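Local coordinates for methylmalonate-semialdehyde dehydrogenase (Oceanimonas doudoroffii, PDB 4ZZ7) that catalyses the NAD-dependent, CoA-acylating oxidation of methylmalonate semialdehyde and belongs to the aldehyde dehydrogenase family, at the interface of chains A and B and the interface of chains A and C. Sequence-based numbering; all coordinates share one arbitrary frame. Chains: chain A/B/C, Methylmalonate-semialdehyde dehydrogenase.

Contact 1: the interface of chains A and B. Residues chain A 429, 436-439, 444; chain B 479-481.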
loop_
_atom_site.group_PDB
_atom_site.type_symbol
_atom_site.label_atom_id
_atom_site.label_comp_id
_atom_site.label_asym_id
_atom_site.label_seq_id
_atom_site.Cartn_x
_atom_site.Cartn_y
_atom_site.Cartn_z
ATOM N N SER A 429 -21.025 -9.893 10.074
ATOM C CA SER A 429 -19.643 -9.412 10.019
ATOM C C SER A 429 -19.525 -7.889 9.834
ATOM O O SER A 429 -18.592 -7.255 10.352
ATOM C CB SER A 429 -18.855 -10.145 8.926
ATOM O OG SER A 429 -19.265 -9.755 7.627
ATOM N N MET A 436 -12.605 -9.035 15.963
ATOM C CA MET A 436 -12.301 -10.203 15.152
ATOM C C MET A 436 -13.519 -11.117 15.000
ATOM O O MET A 436 -13.999 -11.693 15.958
ATOM C CB MET A 436 -11.123 -10.941 15.771
ATOM C CG MET A 436 -9.844 -10.133 15.745
ATOM S SD MET A 436 -8.704 -10.538 17.064
ATOM C CE MET A 436 -9.492 -9.791 18.474
ATOM N N VAL A 437 -13.977 -11.245 13.766
ATOM C CA VAL A 437 -15.213 -11.893 13.412
ATOM C C VAL A 437 -14.907 -13.152 12.636
ATOM O O VAL A 437 -14.075 -13.134 11.715
ATOM C CB VAL A 437 -15.994 -10.985 12.472
ATOM C CG1 VAL A 437 -17.315 -11.602 12.088
ATOM C CG2 VAL A 437 -16.206 -9.631 13.109
ATOM N N GLY A 438 -15.598 -14.233 12.983
ATOM C CA GLY A 438 -15.476 -15.497 12.260
ATOM C C GLY A 438 -16.776 -15.872 11.555
ATOM O O GLY A 438 -17.849 -15.581 12.066
ATOM N N ILE A 439 -16.675 -16.486 10.374
ATOM C CA ILE A 439 -17.816 -17.094 9.688
ATOM C C ILE A 439 -17.502 -18.581 9.704
ATOM O O ILE A 439 -16.541 -19.003 9.080
ATOM C CB ILE A 439 -17.962 -16.580 8.241
ATOM C CG1 ILE A 439 -17.903 -15.054 8.176
ATOM C CG2 ILE A 439 -19.245 -17.054 7.590
ATOM C CD1 ILE A 439 -18.993 -14.326 8.921
ATOM N N PRO A 444 -11.523 -17.023 15.193
ATOM C CA PRO A 444 -11.069 -16.212 14.061
ATOM C C PRO A 444 -9.874 -15.378 14.456
ATOM O O PRO A 444 -9.961 -14.160 14.512
ATOM C CB PRO A 444 -12.288 -15.347 13.749
ATOM C CG PRO A 444 -12.970 -15.178 15.064
ATOM C CD PRO A 444 -12.711 -16.435 15.842
ATOM N N THR B 479 -11.095 -7.563 11.651
ATOM C CA THR B 479 -10.624 -8.633 10.794
ATOM C C THR B 479 -11.657 -9.726 10.768
ATOM O O THR B 479 -12.032 -10.238 11.812
ATOM C CB THR B 479 -9.281 -9.159 11.281
ATOM O OG1 THR B 479 -8.444 -8.042 11.587
ATOM C CG2 THR B 479 -8.619 -9.990 10.224
ATOM N N VAL B 480 -12.119 -10.067 9.566
ATOM C CA VAL B 480 -13.031 -11.195 9.376
ATOM C C VAL B 480 -12.259 -12.413 8.905
ATOM O O VAL B 480 -11.350 -12.288 8.101
ATOM C CB VAL B 480 -14.126 -10.888 8.345
ATOM C CG1 VAL B 480 -15.120 -12.031 8.278
ATOM C CG2 VAL B 480 -14.870 -9.611 8.693
ATOM N N THR B 481 -12.616 -13.589 9.408
ATOM C CA THR B 481 -12.080 -14.847 8.871
ATOM C C THR B 481 -13.258 -15.765 8.462
ATOM O O THR B 481 -14.133 -16.097 9.271
ATOM C CB THR B 481 -11.118 -15.474 9.885
ATOM O OG1 THR B 481 -10.013 -14.582 10.058
ATOM C CG2 THR B 481 -10.605 -16.806 9.418
HETATM O O HOH W 1 -10.406 -12.772 12.028
#

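Contact 2: the interface of chains A and C. Residues chain A 259, 399, 421, 423-424, 427; chain C 484, 486-487, 489-490.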
loop_
_atom_site.group_PDB
_atom_site.type_symbol
_atom_site.label_atom_id
_atom_site.label_comp_id
_atom_site.label_asym_id
_atom_site.label_seq_id
_atom_site.Cartn_x
_atom_site.Cartn_y
_atom_site.Cartn_z
ATOM N N MET A 259 -27.026 -20.449 13.995
ATOM C CA MET A 259 -28.246 -20.238 13.241
ATOM C C MET A 259 -28.891 -21.582 12.947
ATOM O O MET A 259 -28.234 -22.629 13.015
ATOM C CB MET A 259 -27.947 -19.537 11.916
ATOM C CG MET A 259 -27.367 -18.132 12.035
ATOM S SD MET A 259 -28.504 -16.846 12.616
ATOM C CE MET A 259 -29.665 -16.715 11.263
ATOM N N MET A 399 -32.002 -13.742 15.229
ATOM C CA MET A 399 -30.590 -13.442 14.982
ATOM C C MET A 399 -30.201 -12.074 15.543
ATOM O O MET A 399 -29.143 -11.902 16.190
ATOM C CB MET A 399 -30.289 -13.484 13.489
ATOM C CG MET A 399 -28.822 -13.261 13.170
ATOM S SD MET A 399 -28.523 -13.180 11.401
ATOM C CE MET A 399 -26.884 -12.495 11.365
ATOM N N ASP A 421 -25.854 -19.360 5.014
ATOM C CA ASP A 421 -26.376 -18.212 4.246
ATOM C C ASP A 421 -25.415 -17.021 4.140
ATOM O O ASP A 421 -24.858 -16.565 5.142
ATOM C CB ASP A 421 -27.705 -17.714 4.855
ATOM C CG ASP A 421 -28.305 -16.561 4.089
ATOM O OD1 ASP A 421 -28.434 -16.681 2.849
ATOM O OD2 ASP A 421 -28.614 -15.520 4.715
ATOM N N GLU A 423 -26.134 -13.825 3.079
ATOM C CA GLU A 423 -26.760 -12.593 3.570
ATOM C C GLU A 423 -26.585 -12.419 5.071
ATOM O O GLU A 423 -26.396 -11.292 5.562
ATOM C CB GLU A 423 -28.260 -12.593 3.229
ATOM C CG GLU A 423 -28.944 -11.220 3.162
ATOM C CD GLU A 423 -29.506 -10.701 4.480
ATOM O OE1 GLU A 423 -29.817 -11.507 5.383
ATOM O OE2 GLU A 423 -29.686 -9.465 4.600
ATOM N N ALA A 424 -26.656 -13.529 5.795
ATOM C CA ALA A 424 -26.539 -13.476 7.240
ATOM C C ALA A 424 -25.096 -13.263 7.642
ATOM O O ALA A 424 -24.817 -12.437 8.516
ATOM C CB ALA A 424 -27.105 -14.732 7.881
ATOM N N TYR A 427 -24.156 -9.465 6.978
ATOM C CA TYR A 427 -24.847 -8.579 7.909
ATOM C C TYR A 427 -24.245 -8.666 9.320
ATOM O O TYR A 427 -24.091 -7.642 9.991
ATOM C CB TYR A 427 -26.338 -8.902 7.935
ATOM C CG TYR A 427 -27.123 -7.982 8.831
ATOM C CD1 TYR A 427 -27.527 -6.720 8.378
ATOM C CD2 TYR A 427 -27.466 -8.354 10.127
ATOM C CE1 TYR A 427 -28.254 -5.855 9.187
ATOM C CE2 TYR A 427 -28.182 -7.480 10.948
ATOM C CZ TYR A 427 -28.574 -6.247 10.468
ATOM O OH TYR A 427 -29.282 -5.424 11.288
ATOM N N TRP C 484 -25.949 -9.617 -1.371
ATOM C CA TRP C 484 -26.810 -10.636 -0.842
ATOM C C TRP C 484 -28.224 -10.086 -0.689
ATOM O O TRP C 484 -28.610 -9.624 0.371
ATOM C CB TRP C 484 -26.248 -11.091 0.478
ATOM C CG TRP C 484 -24.928 -11.760 0.382
ATOM C CD1 TRP C 484 -23.768 -11.311 0.874
ATOM C CD2 TRP C 484 -24.652 -13.017 -0.229
ATOM N NE1 TRP C 484 -22.762 -12.198 0.610
ATOM C CE2 TRP C 484 -23.282 -13.267 -0.062
ATOM C CE3 TRP C 484 -25.434 -13.965 -0.898
ATOM C CZ2 TRP C 484 -22.660 -14.434 -0.534
ATOM C CZ3 TRP C 484 -24.819 -15.120 -1.377
ATOM C CH2 TRP C 484 -23.428 -15.337 -1.188
ATOM N N SER C 486 -31.180 -11.599 -0.857
ATOM C CA SER C 486 -32.225 -12.449 -0.270
ATOM C C SER C 486 -31.983 -12.658 1.233
ATOM O O SER C 486 -31.234 -13.558 1.634
ATOM C CB SER C 486 -32.359 -13.783 -1.035
ATOM O OG SER C 486 -32.970 -13.621 -2.321
ATOM N N ALA C 487 -32.638 -11.819 2.046
ATOM C CA ALA C 487 -32.457 -11.787 3.506
ATOM C C ALA C 487 -33.471 -12.664 4.274
ATOM O O ALA C 487 -33.968 -12.255 5.334
ATOM C CB ALA C 487 -32.523 -10.339 3.995
ATOM N N VAL C 489 -33.082 -15.934 5.770
ATOM C CA VAL C 489 -32.587 -16.613 6.975
ATOM C C VAL C 489 -32.425 -15.608 8.124
ATOM O O VAL C 489 -32.767 -15.917 9.279
ATOM C CB VAL C 489 -31.250 -17.375 6.699
ATOM C CG1 VAL C 489 -30.620 -17.927 7.983
ATOM C CG2 VAL C 489 -31.474 -18.510 5.703
ATOM N N ARG C 490 -31.907 -14.421 7.796
ATOM C CA ARG C 490 -31.676 -13.381 8.796
ATOM C C ARG C 490 -33.000 -12.835 9.343
ATOM O O ARG C 490 -33.367 -13.109 10.491
ATOM C CB ARG C 490 -30.806 -12.249 8.225
ATOM C CG ARG C 490 -30.329 -11.255 9.281
ATOM C CD ARG C 490 -31.159 -10.006 9.308
ATOM N NE ARG C 490 -30.876 -9.210 8.129
ATOM C CZ ARG C 490 -31.629 -8.199 7.706
ATOM N NH1 ARG C 490 -32.743 -7.853 8.359
ATOM N NH2 ARG C 490 -31.275 -7.532 6.613
HETATM O O HOH W 2 -33.207 -14.626 13.136
#

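Contact 1: the interface of chains A and B
The flat groups of this contact are peptide units, joined by hydrogen bonds that lie in or near the carbonyl planes where strand 475-483 of chain B runs parallel to strand 436-439 of chain A. One face of the joined strands carries A:Val437, A:Ile439 and B:Val480 and is turned toward helix 422-431; the other carries B:Thr479 and B:Thr481 and is turned toward A:Pro444. In the aldehyde dehydrogenase family such an exchange of strands extends the catalytic-domain sheet of one subunit with a strand from its neighbour.

A:Val437 works through both ends of its backbone. Its N gives a nearly straight bond (168° at H) to the carbonyl O of B:Thr479, 2.9 Å away and in the plane of that carbonyl. Its own O receives the N-H of B:Thr481 at 2.8 Å, almost along the C=O axis. One step on, A:Ile439 N donates in plane to B:Thr481 O, also at 2.8 Å, so the register is fixed by main-chain atoms and probably depends little on which side chains are present.

Side chains add light packing on both faces. B:Val480 has CG1 anti to its backbone N (chi1 -175°), which sends its branches different ways: toward A:Ile439 the two side chains meet at a slant, CG1 lying 4.1 Å from A:Ile439 CG1, while CG2 reaches toward the helix and lies 4.0 Å from A:Ser429 CB. An alanine here would probably loosen the seam between strand and helix, because both branches, and with them the contacts to A:Ile439 and A:Ser429, would be lost, although the backbone bonds could remain.

On the opposite face B:Thr481 sets its CB against the CB of A:Pro444, at 4.0 Å. Its hydroxyl lies beside its own backbone N and turns to water 1, which also pairs weakly with B:Thr479 O. That water is 2.7 Å from B:Thr481 OG1 and 2.9 Å from the carbonyl O of A:Pro444.

Contact 2: the interface of chains A and C
C:Arg490 and A:Glu423 bury the most surface where the C-terminal tail of one aldehyde dehydrogenase subunit lies across the start of helix 422-431 in another. C:Ser486, C:Ala487, C:Val489 and C:Arg490 are poorly ordered, so the details on that side are approximate.

The side chain of C:Arg490 leaves with CG anti to the backbone N, then bends at chi2 and chi3, which lays one guanidinium face against the ring of A:Tyr427 and points NH2 at the carboxylate of A:Glu423. NH2 donates to A:Glu423 OE2 at 3.2 Å in a bent salt bridge (140° at H), using the syn lone pair of that oxygen. The fit is not coplanar, since the carboxylate and guanidinium planes are 41° apart. NE sits over the face of A:Tyr427, 4.0 Å from the ring centroid, in a cation-pi arrangement with the two planes 27° apart. From another side A:Met399, extended beyond CG, lies roughly perpendicular to the arginine and brings its SD to 3.4 Å from C:Arg490 CG. Water 2 joins the backbone as well, pairing with A:Met399 N and with C:Arg490 O, the latter at 3.1 Å.

A:Glu423 is bent at chi2, which turns its carboxylate toward C:Arg490 and lays the chain alongside C:Ala487. Behind it, C:Trp484 covers the helix start: its CB lies 3.5 Å from A:Glu423 CA, and one indole face looks onto A:Glu423 N, which sits near the edge of the ring system rather than over its middle. A carboxylate in the first turn of a helix is likely to be stabilised as the anion, which would suit its pairing with arginine.

The same turn is capped by A:Asp421, whose OD2 accepts A:Ala424 N at 3.0 Å from above the carboxylate plane. C:Val489 runs antiparallel to this aspartate side chain, CG2 being 3.9 Å from A:Asp421 CB, and sends CG1 to the methyl of A:Met259, 3.6 Å from CE.

The C-alpha centres of contact 1 and contact 2 lie about 16 Å apart, and helix 422-431 of chain A serves both: A:Ser429 borders the seam with chain B, whereas A:Glu423, A:Ala424 and A:Tyr427, nearer its start, receive chain C. The partner segments are also successive in sequence, contact 1 using strand 475-483 and contact 2 the tail that follows it, here from different copies. Each subunit thus probably lends its strand to one neighbour and its tail to another, so the end of the chain ties three subunits together in the deposited four-chain assembly, where both interfaces are two-fold symmetric.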